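Local coordinates for fatty Acid Kinase (Fak) B3 protein (Streptococcus pneumoniae, PDB 6CNG), which binds linoleic acid, a long-chain fatty acid, and may play a role in lipid transport or fatty acid metabolism, at residues Thr107-Gly112 with Thr216-Leu221; Leu179-Lys184 with Arg208-Ala213. One frame throughout, in Å; residues are numbered along the deposited sequence.

Contact 1 (Thr107-Gly112 with Thr216-Leu221). With EIC (linoleic acid), chain C.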
ATOM      1  N   THR A 107       0.008  -3.077   6.580  1.00 13.73           N
ATOM      2  CA  THR A 107       0.032  -2.912   8.025  1.00 15.02           C
ATOM      3  C   THR A 107      -0.493  -4.139   8.759  1.00 12.91           C
ATOM      4  O   THR A 107      -1.632  -4.558   8.563  1.00 12.50           O
ATOM      5  CB  THR A 107      -0.789  -1.702   8.449  1.00 14.70           C
ATOM      6  OG1 THR A 107      -1.021  -1.788   9.857  1.00 14.64           O
ATOM      7  CG2 THR A 107      -2.100  -1.623   7.708  1.00 14.34           C
ATOM      8  N   GLY A 108       0.337  -4.692   9.616  1.00 14.38           N
ATOM      9  CA  GLY A 108      -0.078  -5.820  10.411  1.00 14.86           C
ATOM     10  C   GLY A 108      -0.983  -5.472  11.556  1.00 15.67           C
ATOM     11  O   GLY A 108      -1.353  -6.350  12.327  1.00 16.69           O
ATOM     12  N   THR A 109      -1.322  -4.202  11.716  1.00 13.56           N
ATOM     13  CA  THR A 109      -2.269  -3.823  12.750  1.00 12.52           C
ATOM     14  C   THR A 109      -3.703  -3.905  12.267  1.00 15.19           C
ATOM     15  O   THR A 109      -4.589  -4.247  13.049  1.00 15.01           O
ATOM     16  CB  THR A 109      -1.975  -2.407  13.217  1.00 15.56           C
ATOM     17  OG1 THR A 109      -0.599  -2.299  13.574  1.00 18.80           O
ATOM     18  CG2 THR A 109      -2.803  -2.070  14.436  1.00 18.19           C
ATOM     19  N   LEU A 110      -3.944  -3.608  10.996  1.00 14.15           N
ATOM     20  CA  LEU A 110      -5.282  -3.637  10.441  1.00 13.23           C
ATOM     21  C   LEU A 110      -5.584  -4.901   9.650  1.00 11.76           C
ATOM     22  O   LEU A 110      -6.733  -5.097   9.259  1.00 15.24           O
ATOM     23  CB  LEU A 110      -5.505  -2.416   9.548  1.00 12.94           C
ATOM     24  CG  LEU A 110      -5.352  -1.038  10.183  1.00 11.05           C
ATOM     25  CD1 LEU A 110      -5.555   0.025   9.171  1.00 12.56           C
ATOM     26  CD2 LEU A 110      -6.293  -0.840  11.329  1.00 13.47           C
ATOM     27  N   SER A 111      -4.594  -5.750   9.402  1.00 12.37           N
ATOM     28  CA  SER A 111      -4.794  -6.967   8.644  1.00 14.03           C
ATOM     29  C   SER A 111      -3.869  -8.041   9.187  1.00 14.82           C
ATOM     30  O   SER A 111      -2.768  -7.758   9.656  1.00 12.50           O
ATOM     31  CB  SER A 111      -4.512  -6.779   7.155  1.00 16.18           C
ATOM     32  OG  SER A 111      -4.352  -8.035   6.499  1.00 16.86           O
ATOM     33  N   GLY A 112      -4.342  -9.280   9.111  1.00 14.95           N
ATOM     34  CA  GLY A 112      -3.559 -10.423   9.505  1.00 17.00           C
ATOM     35  C   GLY A 112      -2.586 -10.911   8.462  1.00 14.40           C
ATOM     36  O   GLY A 112      -1.998 -11.984   8.604  1.00 14.50           O
ATOM     37  N   THR A 216       1.766   3.202  14.655  1.00 15.37           N
ATOM     38  CA  THR A 216       1.362   1.821  14.919  1.00 15.77           C
ATOM     39  C   THR A 216       0.658   1.147  13.748  1.00 13.59           C
ATOM     40  O   THR A 216       0.195   0.016  13.901  1.00 18.17           O
ATOM     41  CB  THR A 216       0.458   1.711  16.145  1.00 18.67           C
ATOM     42  OG1 THR A 216      -0.691   2.552  15.983  1.00 18.36           O
ATOM     43  CG2 THR A 216       1.230   2.079  17.381  1.00 23.01           C
ATOM     44  N   GLY A 217       0.567   1.806  12.596  1.00 13.83           N
ATOM     45  CA  GLY A 217      -0.075   1.205  11.448  1.00 13.24           C
ATOM     46  C   GLY A 217      -1.578   1.351  11.397  1.00 11.62           C
ATOM     47  O   GLY A 217      -2.254   0.444  10.920  1.00 14.11           O
ATOM     48  N   THR A 218      -2.113   2.468  11.887  1.00 13.37           N
ATOM     49  CA  THR A 218      -3.536   2.739  11.957  1.00 12.45           C
ATOM     50  C   THR A 218      -3.829   4.039  11.231  1.00 12.52           C
ATOM     51  O   THR A 218      -2.932   4.831  10.945  1.00 14.08           O
ATOM     52  CB  THR A 218      -4.039   2.868  13.405  1.00 15.42           C
ATOM     53  OG1 THR A 218      -3.477   4.031  14.014  1.00 14.16           O
ATOM     54  CG2 THR A 218      -3.665   1.656  14.224  1.00 13.90           C
ATOM     55  N   LEU A 219      -5.106   4.270  10.962  1.00 14.10           N
ATOM     56  CA  LEU A 219      -5.503   5.548  10.390  1.00 16.88           C
ATOM     57  C   LEU A 219      -5.414   6.638  11.451  1.00 14.69           C
ATOM     58  O   LEU A 219      -5.889   6.464  12.570  1.00 18.72           O
ATOM     59  CB  LEU A 219      -6.932   5.492   9.853  1.00 11.72           C
ATOM     60  CG  LEU A 219      -7.103   4.758   8.538  1.00 16.98           C
ATOM     61  CD1 LEU A 219      -7.275   3.266   8.806  1.00 14.78           C
ATOM     62  CD2 LEU A 219      -8.287   5.297   7.807  1.00 14.67           C
ATOM     63  N   GLU A 220      -4.832   7.772  11.086  1.00 14.81           N
ATOM     64  CA  GLU A 220      -4.781   8.916  11.978  1.00 17.80           C
ATOM     65  C   GLU A 220      -5.176  10.172  11.227  1.00 14.51           C
ATOM     66  O   GLU A 220      -4.606  10.486  10.180  1.00 16.17           O
ATOM     67  CB  GLU A 220      -3.388   9.078  12.596  1.00 20.63           C
ATOM     68  CG  GLU A 220      -3.230  10.357  13.441  1.00 23.63           C
ATOM     69  CD  GLU A 220      -2.245  10.241  14.619  1.00 32.53           C
ATOM     70  OE1 GLU A 220      -1.929   9.111  15.072  1.00 39.14           O
ATOM     71  OE2 GLU A 220      -1.791  11.306  15.106  1.00 33.58           O
ATOM     72  N   LEU A 221      -6.122  10.896  11.780  1.00 11.94           N
ATOM     73  CA  LEU A 221      -6.626  12.090  11.149  1.00 13.02           C
ATOM     74  C   LEU A 221      -5.658  13.246  11.306  1.00 14.92           C
ATOM     75  O   LEU A 221      -5.013  13.411  12.341  1.00 17.84           O
ATOM     76  CB  LEU A 221      -7.941  12.459  11.806  1.00 17.57           C
ATOM     77  CG  LEU A 221      -8.635  13.679  11.253  1.00 18.10           C
ATOM     78  CD1 LEU A 221      -8.971  13.518   9.818  1.00 17.51           C
ATOM     79  CD2 LEU A 221      -9.864  13.902  12.088  1.00 25.30           C
TER
HETATM   80  C1  EIC C 301      -7.926  -7.793   5.508  1.00 14.19           C
HETATM   81  C2  EIC C 301      -7.393  -6.540   4.824  1.00 13.81           C
HETATM   82  C3  EIC C 301      -7.712  -5.258   5.560  1.00 14.76           C
HETATM   83  C4  EIC C 301      -6.916  -4.094   5.017  1.00 14.42           C
HETATM   84  C5  EIC C 301      -7.149  -2.827   5.812  1.00 16.08           C
HETATM   85  C6  EIC C 301      -6.262  -1.680   5.340  1.00 19.13           C
HETATM   86  C7  EIC C 301      -6.722  -1.048   4.019  1.00 18.75           C
HETATM   87  C8  EIC C 301      -5.714  -0.030   3.520  1.00 16.27           C
HETATM   88  C9  EIC C 301      -6.171   0.452   2.163  1.00 16.21           C
HETATM   89  C10 EIC C 301      -6.865   1.560   2.028  1.00 14.76           C
HETATM   90  C11 EIC C 301      -7.277   2.426   3.211  1.00 16.94           C
HETATM   91  C12 EIC C 301      -6.932   3.852   2.804  1.00 18.47           C
HETATM   92  C13 EIC C 301      -6.244   4.696   3.542  1.00 15.79           C
HETATM   93  C14 EIC C 301      -5.738   4.342   4.925  1.00 18.26           C
HETATM   94  C15 EIC C 301      -4.374   3.656   4.869  1.00 16.27           C
HETATM   95  C16 EIC C 301      -3.904   3.350   6.283  1.00 17.70           C
HETATM   96  C17 EIC C 301      -2.645   2.533   6.281  1.00 14.59           C
HETATM   97  C18 EIC C 301      -2.246   2.221   7.706  1.00 15.71           C
HETATM   98  O1  EIC C 301      -7.173  -8.529   6.201  1.00 18.05           O
HETATM   99  O2  EIC C 301      -9.140  -8.088   5.375  1.00 19.13           O

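Contact 2 (Leu179-Lys184 with Arg208-Ala213). With EIC (linoleic acid), chain C; ACT (acetate ion), chain I.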
ATOM      1  N   LEU A 179       0.496   9.655   3.270  1.00 10.83           N
ATOM      2  CA  LEU A 179      -0.639  10.537   3.460  1.00 10.96           C
ATOM      3  C   LEU A 179      -1.767  10.008   2.591  1.00 11.63           C
ATOM      4  O   LEU A 179      -1.528   9.537   1.482  1.00 15.41           O
ATOM      5  CB  LEU A 179      -0.319  11.951   3.006  1.00 13.09           C
ATOM      6  CG  LEU A 179       0.213  12.988   3.988  1.00 20.37           C
ATOM      7  CD1 LEU A 179       0.800  14.177   3.254  1.00 21.47           C
ATOM      8  CD2 LEU A 179      -0.888  13.489   4.888  1.00 25.27           C
ATOM      9  N   PHE A 180      -2.986  10.065   3.098  1.00 13.46           N
ATOM     10  CA  PHE A 180      -4.146   9.676   2.307  1.00 13.11           C
ATOM     11  C   PHE A 180      -5.180  10.782   2.328  1.00 12.52           C
ATOM     12  O   PHE A 180      -5.233  11.597   3.250  1.00 12.49           O
ATOM     13  CB  PHE A 180      -4.736   8.347   2.772  1.00 10.76           C
ATOM     14  CG  PHE A 180      -5.086   8.303   4.218  1.00 11.42           C
ATOM     15  CD1 PHE A 180      -6.240   8.888   4.683  1.00 11.96           C
ATOM     16  CD2 PHE A 180      -4.269   7.638   5.110  1.00 12.22           C
ATOM     17  CE1 PHE A 180      -6.556   8.827   5.985  1.00 17.16           C
ATOM     18  CE2 PHE A 180      -4.586   7.580   6.429  1.00 14.07           C
ATOM     19  CZ  PHE A 180      -5.717   8.165   6.877  1.00 15.13           C
ATOM     20  N   VAL A 181      -5.970  10.833   1.270  1.00 12.04           N
ATOM     21  CA  VAL A 181      -7.182  11.631   1.247  1.00 14.65           C
ATOM     22  C   VAL A 181      -8.334  10.754   0.811  1.00 11.29           C
ATOM     23  O   VAL A 181      -8.330  10.216  -0.301  1.00 13.70           O
ATOM     24  CB  VAL A 181      -7.097  12.827   0.302  1.00 15.09           C
ATOM     25  CG1 VAL A 181      -8.376  13.607   0.396  1.00 15.30           C
ATOM     26  CG2 VAL A 181      -5.882  13.635   0.655  1.00 20.58           C
ATOM     27  N   LEU A 182      -9.330  10.665   1.657  1.00 12.72           N
ATOM     28  CA  LEU A 182     -10.471   9.822   1.397  1.00 13.91           C
ATOM     29  C   LEU A 182     -11.736  10.662   1.406  1.00 11.62           C
ATOM     30  O   LEU A 182     -12.033  11.349   2.375  1.00 11.78           O
ATOM     31  CB  LEU A 182     -10.541   8.721   2.451  1.00 12.83           C
ATOM     32  CG  LEU A 182      -9.244   8.007   2.760  1.00 12.38           C
ATOM     33  CD1 LEU A 182      -9.470   6.945   3.809  1.00 16.96           C
ATOM     34  CD2 LEU A 182      -8.672   7.382   1.526  1.00 15.42           C
ATOM     35  N   ALA A 183     -12.499  10.552   0.325  1.00 15.48           N
ATOM     36  CA  ALA A 183     -13.836  11.107   0.260  1.00 13.92           C
ATOM     37  C   ALA A 183     -14.875  10.195   0.892  1.00 14.06           C
ATOM     38  O   ALA A 183     -15.936  10.668   1.291  1.00 17.00           O
ATOM     39  CB  ALA A 183     -14.173  11.328  -1.201  1.00 12.71           C
ATOM     40  N   LYS A 184     -14.597   8.911   1.003  1.00 12.56           N
ATOM     41  CA  LYS A 184     -15.516   8.011   1.659  1.00 11.99           C
ATOM     42  C   LYS A 184     -14.700   7.039   2.471  1.00 12.18           C
ATOM     43  O   LYS A 184     -13.606   6.646   2.065  1.00 14.40           O
ATOM     44  CB  LYS A 184     -16.313   7.220   0.649  1.00 13.87           C
ATOM     45  CG  LYS A 184     -17.477   7.991   0.094  1.00 17.89           C
ATOM     46  CD  LYS A 184     -17.980   7.470  -1.200  1.00 25.32           C
ATOM     47  CE  LYS A 184     -19.462   7.780  -1.349  1.00 27.76           C
ATOM     48  NZ  LYS A 184     -19.859   9.037  -0.659  1.00 31.10           N
ATOM     49  N   ARG A 208     -13.552  15.377   3.073  1.00 20.48           N
ATOM     50  CA  ARG A 208     -12.615  14.293   2.813  1.00 17.49           C
ATOM     51  C   ARG A 208     -11.629  14.200   3.964  1.00 12.46           C
ATOM     52  O   ARG A 208     -11.207  15.220   4.510  1.00 19.84           O
ATOM     53  CB  ARG A 208     -11.876  14.519   1.499  1.00 17.01           C
ATOM     54  CG  ARG A 208     -12.801  14.949   0.384  1.00 20.85           C
ATOM     55  CD  ARG A 208     -12.186  14.901  -0.994  1.00 31.38           C
ATOM     56  NE  ARG A 208     -13.138  15.429  -1.985  1.00 44.60           N
ATOM     57  CZ  ARG A 208     -12.821  15.912  -3.191  1.00 48.79           C
ATOM     58  NH1 ARG A 208     -11.558  15.948  -3.600  1.00 53.87           N
ATOM     59  NH2 ARG A 208     -13.777  16.369  -3.994  1.00 42.55           N
ATOM     60  N   MET A 209     -11.308  12.973   4.357  1.00 14.52           N
ATOM     61  CA  MET A 209     -10.375  12.719   5.444  1.00 12.81           C
ATOM     62  C   MET A 209      -8.945  12.819   4.944  1.00 11.79           C
ATOM     63  O   MET A 209      -8.524  12.050   4.089  1.00 14.36           O
ATOM     64  CB  MET A 209     -10.589  11.326   6.002  1.00 11.74           C
ATOM     65  CG  MET A 209      -9.655  11.003   7.128  1.00 14.89           C
ATOM     66  SD  MET A 209      -9.903   9.359   7.754  1.00 17.40           S
ATOM     67  CE  MET A 209      -8.812   9.293   9.174  1.00 16.35           C
ATOM     68  N   VAL A 210      -8.191  13.730   5.518  1.00 14.07           N
ATOM     69  CA  VAL A 210      -6.770  13.841   5.256  1.00 11.80           C
ATOM     70  C   VAL A 210      -6.067  13.201   6.437  1.00 13.26           C
ATOM     71  O   VAL A 210      -6.265  13.604   7.583  1.00 16.73           O
ATOM     72  CB  VAL A 210      -6.368  15.308   5.097  1.00 14.60           C
ATOM     73  CG1 VAL A 210      -4.915  15.424   4.892  1.00 15.29           C
ATOM     74  CG2 VAL A 210      -7.108  15.925   3.947  1.00 15.89           C
ATOM     75  N   GLY A 211      -5.275  12.181   6.175  1.00 12.76           N
ATOM     76  CA  GLY A 211      -4.717  11.431   7.270  1.00 12.99           C
ATOM     77  C   GLY A 211      -3.372  10.868   6.901  1.00 14.47           C
ATOM     78  O   GLY A 211      -2.898  10.999   5.775  1.00 12.65           O
ATOM     79  N   LYS A 212      -2.754  10.235   7.886  1.00 13.72           N
ATOM     80  CA  LYS A 212      -1.494   9.564   7.688  1.00 11.89           C
ATOM     81  C   LYS A 212      -1.560   8.169   8.270  1.00 12.49           C
ATOM     82  O   LYS A 212      -2.415   7.866   9.089  1.00 12.66           O
ATOM     83  CB  LYS A 212      -0.346  10.311   8.362  1.00 13.96           C
ATOM     84  CG  LYS A 212      -0.416  10.394   9.855  1.00 18.45           C
ATOM     85  CD  LYS A 212       0.753  11.212  10.409  1.00 20.31           C
ATOM     86  CE  LYS A 212       0.893  11.158  11.928  1.00 23.94           C
ATOM     87  NZ  LYS A 212       1.961  12.110  12.471  1.00 23.88           N
ATOM     88  N   ALA A 213      -0.642   7.318   7.832  1.00 13.46           N
ATOM     89  CA  ALA A 213      -0.375   6.087   8.561  1.00 14.21           C
ATOM     90  C   ALA A 213       0.333   6.438   9.866  1.00 13.59           C
ATOM     91  O   ALA A 213       1.352   7.136   9.859  1.00 15.63           O
ATOM     92  CB  ALA A 213       0.480   5.143   7.718  1.00 14.56           C
TER
HETATM   93  C1  EIC C 301      -7.926  -7.793   5.508  1.00 14.19           C
HETATM   94  C2  EIC C 301      -7.393  -6.540   4.824  1.00 13.81           C
HETATM   95  C3  EIC C 301      -7.712  -5.258   5.560  1.00 14.76           C
HETATM   96  C4  EIC C 301      -6.916  -4.094   5.017  1.00 14.42           C
HETATM   97  C5  EIC C 301      -7.149  -2.827   5.812  1.00 16.08           C
HETATM   98  C6  EIC C 301      -6.262  -1.680   5.340  1.00 19.13           C
HETATM   99  C7  EIC C 301      -6.722  -1.048   4.019  1.00 18.75           C
HETATM  100  C8  EIC C 301      -5.714  -0.030   3.520  1.00 16.27           C
HETATM  101  C9  EIC C 301      -6.171   0.452   2.163  1.00 16.21           C
HETATM  102  C10 EIC C 301      -6.865   1.560   2.028  1.00 14.76           C
HETATM  103  C11 EIC C 301      -7.277   2.426   3.211  1.00 16.94           C
HETATM  104  C12 EIC C 301      -6.932   3.852   2.804  1.00 18.47           C
HETATM  105  C13 EIC C 301      -6.244   4.696   3.542  1.00 15.79           C
HETATM  106  C14 EIC C 301      -5.738   4.342   4.925  1.00 18.26           C
HETATM  107  C15 EIC C 301      -4.374   3.656   4.869  1.00 16.27           C
HETATM  108  C16 EIC C 301      -3.904   3.350   6.283  1.00 17.70           C
HETATM  109  C17 EIC C 301      -2.645   2.533   6.281  1.00 14.59           C
HETATM  110  C18 EIC C 301      -2.246   2.221   7.706  1.00 15.71           C
HETATM  111  O1  EIC C 301      -7.173  -8.529   6.201  1.00 18.05           O
HETATM  112  O2  EIC C 301      -9.140  -8.088   5.375  1.00 19.13           O
HETATM  113  C   ACT I 307     -22.123   6.836   2.283  1.00 39.27           C
HETATM  114  O   ACT I 307     -22.020   6.160   3.341  1.00 50.22           O
HETATM  115  OXT ACT I 307     -21.191   7.260   1.532  1.00 34.86           O
HETATM  116  CH3 ACT I 307     -23.605   7.176   1.867  1.00 29.98           C

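Contact 1 (Thr107-Gly112 with Thr216-Leu221)
The carbonyl of Gly217 is the flat group at the centre, and Thr107 OG1 meets Gly217 O on a lone pair, 2.8 Å away and in the carbonyl plane, with a C=O...donor angle of 120°. Over one face lies the methyl end of the linoleic acid, C18 being 3.7 Å from Gly217 O; Thr109 CB approaches from the opposite side. The isobutyl branch of Leu110 also reaches this oxygen, with CG at 3.5 Å. Thr107 OG1 points away from its own backbone N (chi1 165°), a torsion that carries it to the carbonyl while it accepts a hydrogen bond from Thr109 N at 3.1 Å, closing an ST turn. Gly217, with positive phi and no side chain, lets its CA come within 3.5 Å of Thr107 OG1. Thr109 OG1 donates to Thr216 O; at 2.5 Å the bond is very short, and its exact length is doubtful. On the lipid side, Leu110 CD1 touches Leu219 CD1 at 3.7 Å, the two side chains crossing nearly at right angles. Ser111 OG donates to carboxylate atom O1 of the lipid at 2.9 Å and accepts from Ser113 N, at the start of helix 113-127. The loop after strand 100-105 thus meets the approach to strand 219-226 as one wall of the fatty-acid pocket of this DegV-family protein, holding carboxylate and methyl end alike.

Contact 2 (Leu179-Lys184 with Arg208-Ala213)
Phe180 sets its CG between its backbone N and carbonyl carbon (chi1 55°), which tips the ring across to the neighbouring strand and lays it on Gly211. Met209, fully extended from CB to CE, runs out beside the same ring. The evidence for a CH-pi contact is that Gly211 CA stands 3.7 Å from the ring centroid of Phe180, 25° off the normal. Atom C14 of the linoleic acid approaches the opposite face, 3.6 Å from Phe180 CD2 and offset toward the rim. Met209 SD sits at the ring edge, 3.8 Å from Phe180 CE1, a Met-aromatic contact. The ring is therefore held between a backbone without a side chain and the bent lipid tail, with a thioether closing one edge.

These residues belong to an antiparallel pair of strands, 179-182 and 208-213, whose directions differ by 171°, within the six-stranded mixed sheet. Phe180 with Gly211 and Leu182 with Met209 are the hydrogen-bonded pairs; Phe180 N to Gly211 O is 2.8 Å and Met209 N to Leu182 O is 2.7 Å. Between them Val181 CA makes a CA-H...O contact to Met209 O.

The two faces of the sheet meet different neighbours. Phe180, Leu182 and Met209 share one, where Leu182 CD1 comes 3.9 Å from lipid atom C13 and Leu295 of strand 294-300 packs alongside. On the other, Val181 and Val210 run alongside each other in the same direction, CG2 of Val181 4.2 Å from CG2 of Val210; there Leu179 meets Leu239 of helix 228-242. At the strand end the extended Arg208 chain runs along Ala183, and Val181 CG1 touches Arg208 CB at 3.8 Å.

Overall arrangement
Contact 2 is the more buried, with seven of its eleven touching residues buried and none exposed; contact 1 is only partly buried: Thr109 and Thr216 are exposed, whereas Thr107 is buried. Contact 2 is also the larger, with 523 Å² buried between its segments against 234 Å². Strand 219-226, the outermost in its sheet within the chain, ties them together: it pairs with strand 207-213, with a probable hydrogen bond from Lys212 N to Glu220 O, and Leu219 CD2 packs on Phe180 CZ. Contact 2 relies on regular strand-to-strand bonding and apolar faces, whereas contact 1 joins the loop after strand 100-105 of the other sheet to the turn before strand 219-226 through hydroxyl-to-carbonyl bonds. Both touch the linoleic acid, but the carboxylate bond belongs to contact 1 alone.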